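Local coordinates for protein putative fructosamine-3-kinase (Thermobifida fusca YX, PDB 3F7W) that is probably a kinase of the fructosamine kinase family, which would phosphorylate sugar-modified amines, though its own substrate is not established, at residues W141-A146 with L178-A182. Residues are numbered along the deposited sequence; the frame is centred on the assembly and turned at random. Where two conformers were deposited one is given.
Sequences WPEFYA and LDHLA
L178, with its side chain in the tp conformation (chi1 -168°, chi2 52°), points from the short helix 178-181 toward the first turn of helix 141-159. Segment 141-146 is regular helix, with i to i+4 hydrogen bonds Y145 N to W141 O (2.7 Å) and A146 N to P142 O (3.0 Å); 178-181 is a short helical turn leading into A182, whose N bonds to L178 O (2.8 Å). The closest CA pair is P142 with L178, 6.4 Å apart. No direct hydrogen bond joins the segments. L178 makes apolar contacts through CD2 with P142 CB and A146 CB (both 4.1 Å) and through CD1 with W141 CZ3 (4.1 Å); CD2 also lies against P142 O at 3.3 Å. P142 CB points toward 178-182, and its ring packs on A182, CG to CB 4.1 Å. Helices 141-159, 165-176 and 251-270 belong to the mainly helical lobe of this protein-kinase-like fold; L257 of helix 251-270 touches both W141 and L178. A182 CB sits at the W141 ring edge, 3.9 Å from CZ3. The like-charged carboxylates E143 OE2 and D179 OD2 are 3.8 Å apart; one water bridges them, hydrogen-bonding to E143 OE1 (2.7 Å), itself hydrogen-bonded to T140 OG1, and weakly to D179 OD1 (3.5 Å).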
loop_
_atom_site.group_PDB
_atom_site.type_symbol
_atom_site.label_atom_id
_atom_site.label_comp_id
_atom_site.label_asym_id
_atom_site.label_seq_id
_atom_site.Cartn_x
_atom_site.Cartn_y
_atom_site.Cartn_z
ATOM N N TRP A 141 -6.451 -15.917 -7.521
ATOM C CA TRP A 141 -5.465 -14.860 -7.691
ATOM C C TRP A 141 -5.069 -14.533 -9.150
ATOM O O TRP A 141 -5.007 -13.351 -9.509
ATOM C CB TRP A 141 -4.228 -15.111 -6.808
ATOM C CG TRP A 141 -3.257 -13.979 -6.888
ATOM C CD1 TRP A 141 -3.339 -12.798 -6.261
ATOM C CD2 TRP A 141 -2.087 -13.932 -7.699
ATOM N NE1 TRP A 141 -2.284 -11.987 -6.618
ATOM C CE2 TRP A 141 -1.492 -12.668 -7.496
ATOM C CE3 TRP A 141 -1.479 -14.835 -8.570
ATOM C CZ2 TRP A 141 -0.332 -12.282 -8.136
ATOM C CZ3 TRP A 141 -0.320 -14.447 -9.216
ATOM C CH2 TRP A 141 0.249 -13.174 -8.980
ATOM N N PRO A 142 -4.774 -15.550 -9.986
ATOM C CA PRO A 142 -4.302 -15.192 -11.331
ATOM C C PRO A 142 -5.269 -14.296 -12.096
ATOM O O PRO A 142 -4.842 -13.323 -12.716
ATOM C CB PRO A 142 -4.141 -16.566 -12.037
ATOM C CG PRO A 142 -3.925 -17.526 -10.915
ATOM C CD PRO A 142 -4.809 -17.012 -9.800
ATOM N N GLU A 143 -6.560 -14.604 -12.027
ATOM C CA GLU A 143 -7.572 -13.773 -12.683
ATOM C C GLU A 143 -7.667 -12.365 -12.076
ATOM O O GLU A 143 -7.765 -11.368 -12.781
ATOM C CB GLU A 143 -8.936 -14.462 -12.592
ATOM C CG GLU A 143 -9.079 -15.720 -13.455
ATOM C CD GLU A 143 -8.266 -16.940 -12.984
ATOM O OE1 GLU A 143 -7.898 -17.069 -11.781
ATOM O OE2 GLU A 143 -8.008 -17.800 -13.854
ATOM N N PHE A 144 -7.707 -12.305 -10.759
ATOM C CA PHE A 144 -7.692 -11.045 -10.062
ATOM C C PHE A 144 -6.478 -10.186 -10.462
ATOM O O PHE A 144 -6.611 -9.001 -10.782
ATOM C CB PHE A 144 -7.690 -11.328 -8.555
ATOM C CG PHE A 144 -7.406 -10.138 -7.714
ATOM C CD1 PHE A 144 -8.360 -9.147 -7.545
ATOM C CD2 PHE A 144 -6.178 -10.012 -7.070
ATOM C CE1 PHE A 144 -8.084 -8.040 -6.766
ATOM C CE2 PHE A 144 -5.912 -8.907 -6.276
ATOM C CZ PHE A 144 -6.864 -7.929 -6.132
ATOM N N TYR A 145 -5.289 -10.786 -10.457
ATOM C CA TYR A 145 -4.076 -10.026 -10.706
ATOM C C TYR A 145 -4.047 -9.516 -12.152
ATOM O O TYR A 145 -3.862 -8.327 -12.390
ATOM C CB TYR A 145 -2.865 -10.897 -10.429
ATOM C CG TYR A 145 -1.556 -10.147 -10.357
ATOM C CD1 TYR A 145 -1.361 -9.150 -9.414
ATOM C CD2 TYR A 145 -0.494 -10.466 -11.200
ATOM C CE1 TYR A 145 -0.131 -8.476 -9.313
ATOM C CE2 TYR A 145 0.730 -9.807 -11.103
ATOM C CZ TYR A 145 0.904 -8.801 -10.162
ATOM O OH TYR A 145 2.104 -8.126 -10.057
ATOM N N ALA A 146 -4.282 -10.418 -13.105
ATOM C CA ALA A 146 -4.283 -10.058 -14.525
ATOM C C ALA A 146 -5.300 -8.952 -14.813
ATOM O O ALA A 146 -4.945 -7.898 -15.343
ATOM C CB ALA A 146 -4.529 -11.281 -15.405
ATOM N N LEU A 178 0.630 -17.077 -16.758
ATOM C CA LEU A 178 0.400 -16.800 -15.352
ATOM C C LEU A 178 -0.046 -18.024 -14.566
ATOM O O LEU A 178 0.328 -18.177 -13.409
ATOM C CB LEU A 178 -0.599 -15.642 -15.180
ATOM C CG LEU A 178 -0.773 -15.023 -13.802
ATOM C CD1 LEU A 178 0.573 -14.611 -13.212
ATOM C CD2 LEU A 178 -1.755 -13.819 -13.869
ATOM N N ASP A 179 -0.839 -18.914 -15.158
ATOM C CA ASP A 179 -1.333 -20.070 -14.384
ATOM C C ASP A 179 -0.254 -21.161 -14.194
ATOM O O ASP A 179 -0.495 -22.158 -13.516
ATOM C CB ASP A 179 -2.668 -20.622 -14.941
ATOM C CG ASP A 179 -3.901 -20.037 -14.218
ATOM O OD1 ASP A 179 -4.238 -20.501 -13.095
ATOM O OD2 ASP A 179 -4.536 -19.111 -14.777
ATOM N N HIS A 180 0.930 -20.965 -14.774
ATOM C CA HIS A 180 2.130 -21.682 -14.313
ATOM C C HIS A 180 2.936 -20.807 -13.361
ATOM O O HIS A 180 3.309 -21.236 -12.271
ATOM C CB HIS A 180 3.051 -22.089 -15.460
ATOM C CG HIS A 180 4.430 -22.480 -15.010
ATOM N ND1 HIS A 180 4.673 -23.587 -14.223
ATOM C CD2 HIS A 180 5.636 -21.897 -15.219
ATOM C CE1 HIS A 180 5.968 -23.674 -13.976
ATOM N NE2 HIS A 180 6.576 -22.658 -14.566
ATOM N N LEU A 181 3.160 -19.560 -13.760
ATOM C CA LEU A 181 4.059 -18.658 -13.012
ATOM C C LEU A 181 3.573 -18.359 -11.588
ATOM O O LEU A 181 4.380 -18.112 -10.697
ATOM C CB LEU A 181 4.266 -17.344 -13.783
ATOM C CG LEU A 181 4.962 -17.507 -15.143
ATOM C CD1 LEU A 181 4.979 -16.185 -15.875
ATOM C CD2 LEU A 181 6.386 -18.050 -15.009
ATOM N N ALA A 182 2.257 -18.401 -11.383
ATOM C CA ALA A 182 1.623 -18.050 -10.108
ATOM C C ALA A 182 2.054 -18.858 -8.880
ATOM O O ALA A 182 1.929 -18.390 -7.750
ATOM C CB ALA A 182 0.099 -18.142 -10.266
HETATM O O HOH W 1 -7.054 -19.628 -11.284
#